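Local coordinates for chromosome segregation protein smc (Pyrococcus furiosus, PDB 3KTA) that forms, with the C-terminal part of the protein, an ABC-type ATPase head that binds and hydrolyses ATP, probably for chromosome condensation and partitioning, at residues 45-50 and 142-147. Sequence-based numbering, arbitrary orientation.
Sequences AILFVL and IVLQGD. With MG (magnesium ion), chain F; AP5 (bis(adenosine)-5'-pentaphosphate), chain E.
L47, near the C-terminal end of helix 39-49, faces I142 of the short strand 142-143, their CA atoms 8.9 Å apart, the nearest pair of CA atoms across the two segments. No hydrogen bond crosses between them. Beyond the strand the chain folds into a type II beta turn from L144 to D147, closed by D147 N to L144 O, with G146 at positive phi. Strand 142-143 itself pairs in parallel with a strand of the partner Smc chain, so the helix packs against a strand whose sheet continues across the interface.

L47 carries the contact by dividing its two methyls. CD2 slides past I142 and meets CG2 at 4.1 Å, while CD1 reaches toward L144, tip to tip, and lies 3.8 Å from its CD2. With CG anti to its carbonyl carbon (chi1 -56°), L144 extends its branch to the helix although its CB does not head there.

Next along the chain, Q145 stretches the other way, its CG anti to the backbone N (chi1 -173°). Its OE1 binds magnesium at 2.1 Å, and NE2 donates to AP5 O2G at 3.2 Å, a bent bond of 142°; CB and CG lie against an adenine of AP5. S40 of the Walker A motif, at the other end of the same helix, also binds the metal.

This is the Q-loop of an ABC ATPase: between 45-50 and 142-147 the contact is apolar, while at the helix start the shared magnesium links Q145 to S40. Gripped at both ends, the glutamine amide has its flip fixed, consistent with a Q-loop sensing metal and phosphates.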
loop_
_atom_site.group_PDB
_atom_site.type_symbol
_atom_site.label_atom_id
_atom_site.label_comp_id
_atom_site.label_asym_id
_atom_site.label_seq_id
_atom_site.Cartn_x
_atom_site.Cartn_y
_atom_site.Cartn_z
ATOM N N ALA A 45 3.258 -2.010 11.037
ATOM C CA ALA A 45 2.584 -3.092 11.771
ATOM C C ALA A 45 2.073 -4.144 10.798
ATOM O O ALA A 45 2.144 -5.347 11.068
ATOM C CB ALA A 45 1.451 -2.538 12.636
ATOM N N ILE A 46 1.576 -3.699 9.653
ATOM C CA ILE A 46 1.118 -4.615 8.614
ATOM C C ILE A 46 2.285 -5.401 8.004
ATOM O O ILE A 46 2.209 -6.620 7.876
ATOM C CB ILE A 46 0.322 -3.873 7.532
ATOM C CG1 ILE A 46 -0.930 -3.251 8.159
ATOM C CG2 ILE A 46 -0.008 -4.825 6.356
ATOM C CD1 ILE A 46 -1.667 -2.293 7.229
ATOM N N LEU A 47 3.364 -4.710 7.638
ATOM C CA LEU A 47 4.551 -5.394 7.130
ATOM C C LEU A 47 5.033 -6.461 8.122
ATOM O O LEU A 47 5.405 -7.590 7.738
ATOM C CB LEU A 47 5.687 -4.389 6.912
ATOM C CG LEU A 47 5.469 -3.377 5.787
ATOM C CD1 LEU A 47 6.676 -2.449 5.680
ATOM C CD2 LEU A 47 5.234 -4.091 4.487
ATOM N N PHE A 48 5.036 -6.087 9.398
ATOM C CA PHE A 48 5.559 -6.950 10.461
ATOM C C PHE A 48 4.732 -8.216 10.623
ATOM O O PHE A 48 5.270 -9.332 10.612
ATOM C CB PHE A 48 5.569 -6.160 11.769
ATOM C CG PHE A 48 5.966 -6.963 12.972
ATOM C CD1 PHE A 48 7.289 -7.296 13.190
ATOM C CD2 PHE A 48 5.014 -7.340 13.904
ATOM C CE1 PHE A 48 7.658 -8.024 14.328
ATOM C CE2 PHE A 48 5.376 -8.053 15.040
ATOM C CZ PHE A 48 6.697 -8.387 15.243
ATOM N N VAL A 49 3.423 -8.045 10.767
ATOM C CA VAL A 49 2.558 -9.195 11.050
ATOM C C VAL A 49 2.453 -10.141 9.853
ATOM O O VAL A 49 2.194 -11.338 10.025
ATOM C CB VAL A 49 1.165 -8.744 11.548
ATOM C CG1 VAL A 49 0.357 -8.112 10.413
ATOM C CG2 VAL A 49 0.425 -9.929 12.186
ATOM N N LEU A 50 2.694 -9.626 8.648
ATOM C CA LEU A 50 2.649 -10.446 7.437
ATOM C C LEU A 50 3.999 -11.091 7.135
ATOM O O LEU A 50 4.210 -11.658 6.057
ATOM C CB LEU A 50 2.170 -9.623 6.233
ATOM C CG LEU A 50 0.766 -9.037 6.378
ATOM C CD1 LEU A 50 0.371 -8.270 5.109
ATOM C CD2 LEU A 50 -0.262 -10.109 6.716
ATOM N N ILE A 142 1.593 -2.754 -1.895
ATOM C CA ILE A 142 2.006 -2.013 -0.707
ATOM C C ILE A 142 2.984 -0.937 -1.157
ATOM O O ILE A 142 4.046 -1.236 -1.689
ATOM C CB ILE A 142 2.575 -2.957 0.385
ATOM C CG1 ILE A 142 1.435 -3.807 0.989
ATOM C CG2 ILE A 142 3.289 -2.165 1.480
ATOM C CD1 ILE A 142 1.896 -4.826 2.021
ATOM N N VAL A 143 2.598 0.328 -1.010
ATOM C CA VAL A 143 3.453 1.420 -1.466
ATOM C C VAL A 143 3.859 2.285 -0.284
ATOM O O VAL A 143 3.072 3.109 0.209
ATOM C CB VAL A 143 2.759 2.293 -2.540
ATOM C CG1 VAL A 143 3.720 3.371 -3.049
ATOM C CG2 VAL A 143 2.239 1.421 -3.704
ATOM N N LEU A 144 5.085 2.081 0.193
ATOM C CA LEU A 144 5.558 2.745 1.406
ATOM C C LEU A 144 5.877 4.208 1.123
ATOM O O LEU A 144 5.966 4.627 -0.038
ATOM C CB LEU A 144 6.781 2.021 1.980
ATOM C CG LEU A 144 6.567 0.526 2.269
ATOM C CD1 LEU A 144 7.881 -0.111 2.675
ATOM C CD2 LEU A 144 5.481 0.319 3.328
ATOM N N GLN A 145 6.038 4.981 2.188
ATOM C CA GLN A 145 6.247 6.417 2.036
ATOM C C GLN A 145 7.442 6.708 1.125
ATOM O O GLN A 145 8.520 6.128 1.284
ATOM C CB GLN A 145 6.438 7.061 3.401
ATOM C CG GLN A 145 6.485 8.594 3.330
ATOM C CD GLN A 145 6.250 9.241 4.680
ATOM O OE1 GLN A 145 5.983 8.566 5.668
ATOM N NE2 GLN A 145 6.360 10.566 4.732
ATOM N N GLY A 146 7.228 7.592 0.154
ATOM C CA GLY A 146 8.277 7.985 -0.766
ATOM C C GLY A 146 8.604 6.988 -1.867
ATOM O O GLY A 146 9.553 7.204 -2.624
ATOM N N ASP A 147 7.812 5.924 -1.987
ATOM C CA ASP A 147 8.175 4.819 -2.866
ATOM C C ASP A 147 7.217 4.610 -4.047
ATOM O O ASP A 147 7.319 3.609 -4.754
ATOM C CB ASP A 147 8.284 3.527 -2.044
ATOM C CG ASP A 147 9.319 2.562 -2.593
ATOM O OD1 ASP A 147 10.237 3.007 -3.315
ATOM O OD2 ASP A 147 9.218 1.353 -2.293
HETATM MG MG MG F . 5.096 8.702 7.544
HETATM P PA AP5 E . 11.119 12.364 9.703
HETATM O O1A AP5 E . 11.238 13.639 10.511
HETATM O O2A AP5 E . 12.083 11.302 10.164
HETATM O O3A AP5 E . 9.637 11.713 9.796
HETATM P PB AP5 E . 8.301 12.575 9.808
HETATM O O1B AP5 E . 8.436 13.761 8.874
HETATM O O2B AP5 E . 7.850 12.916 11.201
HETATM O O3B AP5 E . 7.449 11.366 9.165
HETATM P PG AP5 E . 5.891 11.453 9.032
HETATM O O1G AP5 E . 5.467 12.908 8.991
HETATM O O2G AP5 E . 5.548 10.704 7.783
HETATM O O3G AP5 E . 5.409 10.839 10.407
HETATM P PD AP5 E . 4.433 9.618 10.682
HETATM O O1D AP5 E . 3.114 10.129 11.174
HETATM O O2D AP5 E . 4.357 8.648 9.530
HETATM O O3D AP5 E . 5.214 8.986 11.946
HETATM P PE AP5 E . 5.905 7.524 12.009
HETATM O O1E AP5 E . 4.802 6.500 11.875
HETATM O O2E AP5 E . 7.041 7.433 11.055
HETATM O O5F AP5 E . 11.252 12.665 8.126
HETATM C C5F AP5 E . 12.484 12.795 7.442
HETATM C C4F AP5 E . 12.276 13.097 5.956
HETATM O O4F AP5 E . 11.864 11.913 5.296
HETATM C C3F AP5 E . 11.178 14.118 5.694
HETATM O O3F AP5 E . 11.385 14.708 4.426
HETATM C C2F AP5 E . 9.942 13.251 5.600
HETATM O O2F AP5 E . 8.948 13.840 4.789
HETATM C C1F AP5 E . 10.479 11.967 4.986
HETATM N N9A AP5 E . 9.883 10.765 5.588
HETATM C C8A AP5 E . 9.196 10.677 6.768
HETATM N N7A AP5 E . 8.851 9.387 6.966
HETATM C C5A AP5 E . 9.303 8.651 5.926
HETATM C C6A AP5 E . 9.212 7.299 5.624
HETATM N N6A AP5 E . 8.463 6.487 6.375
HETATM N N1A AP5 E . 9.783 6.838 4.464
HETATM C C2A AP5 E . 10.443 7.703 3.610
HETATM N N3A AP5 E . 10.531 9.046 3.908
HETATM C C4A AP5 E . 9.960 9.510 5.049
HETATM O O5J AP5 E . 6.353 7.559 13.553
HETATM C C5J AP5 E . 7.573 8.164 13.941
HETATM C C4J AP5 E . 7.622 8.116 15.458
HETATM O O4J AP5 E . 7.636 6.752 15.872
HETATM C C3J AP5 E . 8.908 8.759 15.990
HETATM O O3J AP5 E . 8.579 9.615 17.057
HETATM C C2J AP5 E . 9.679 7.565 16.495
HETATM O O2J AP5 E . 10.593 7.896 17.529
HETATM C C1J AP5 E . 8.559 6.632 16.931
HETATM N N9B AP5 E . 9.082 5.270 17.100
HETATM C C8B AP5 E . 9.592 4.408 16.167
HETATM N N7B AP5 E . 9.970 3.271 16.795
HETATM C C5B AP5 E . 9.706 3.415 18.117
HETATM C C6B AP5 E . 9.891 2.588 19.218
HETATM N N6B AP5 E . 10.539 1.435 19.088
HETATM N N1B AP5 E . 9.510 3.042 20.452
HETATM C C2B AP5 E . 8.957 4.291 20.634
HETATM N N3B AP5 E . 8.776 5.107 19.536
HETATM C C4B AP5 E . 9.152 4.665 18.316
HETATM O O HOH W 1 6.992 8.100 8.449
HETATM O O HOH W 2 3.240 9.090 6.671
#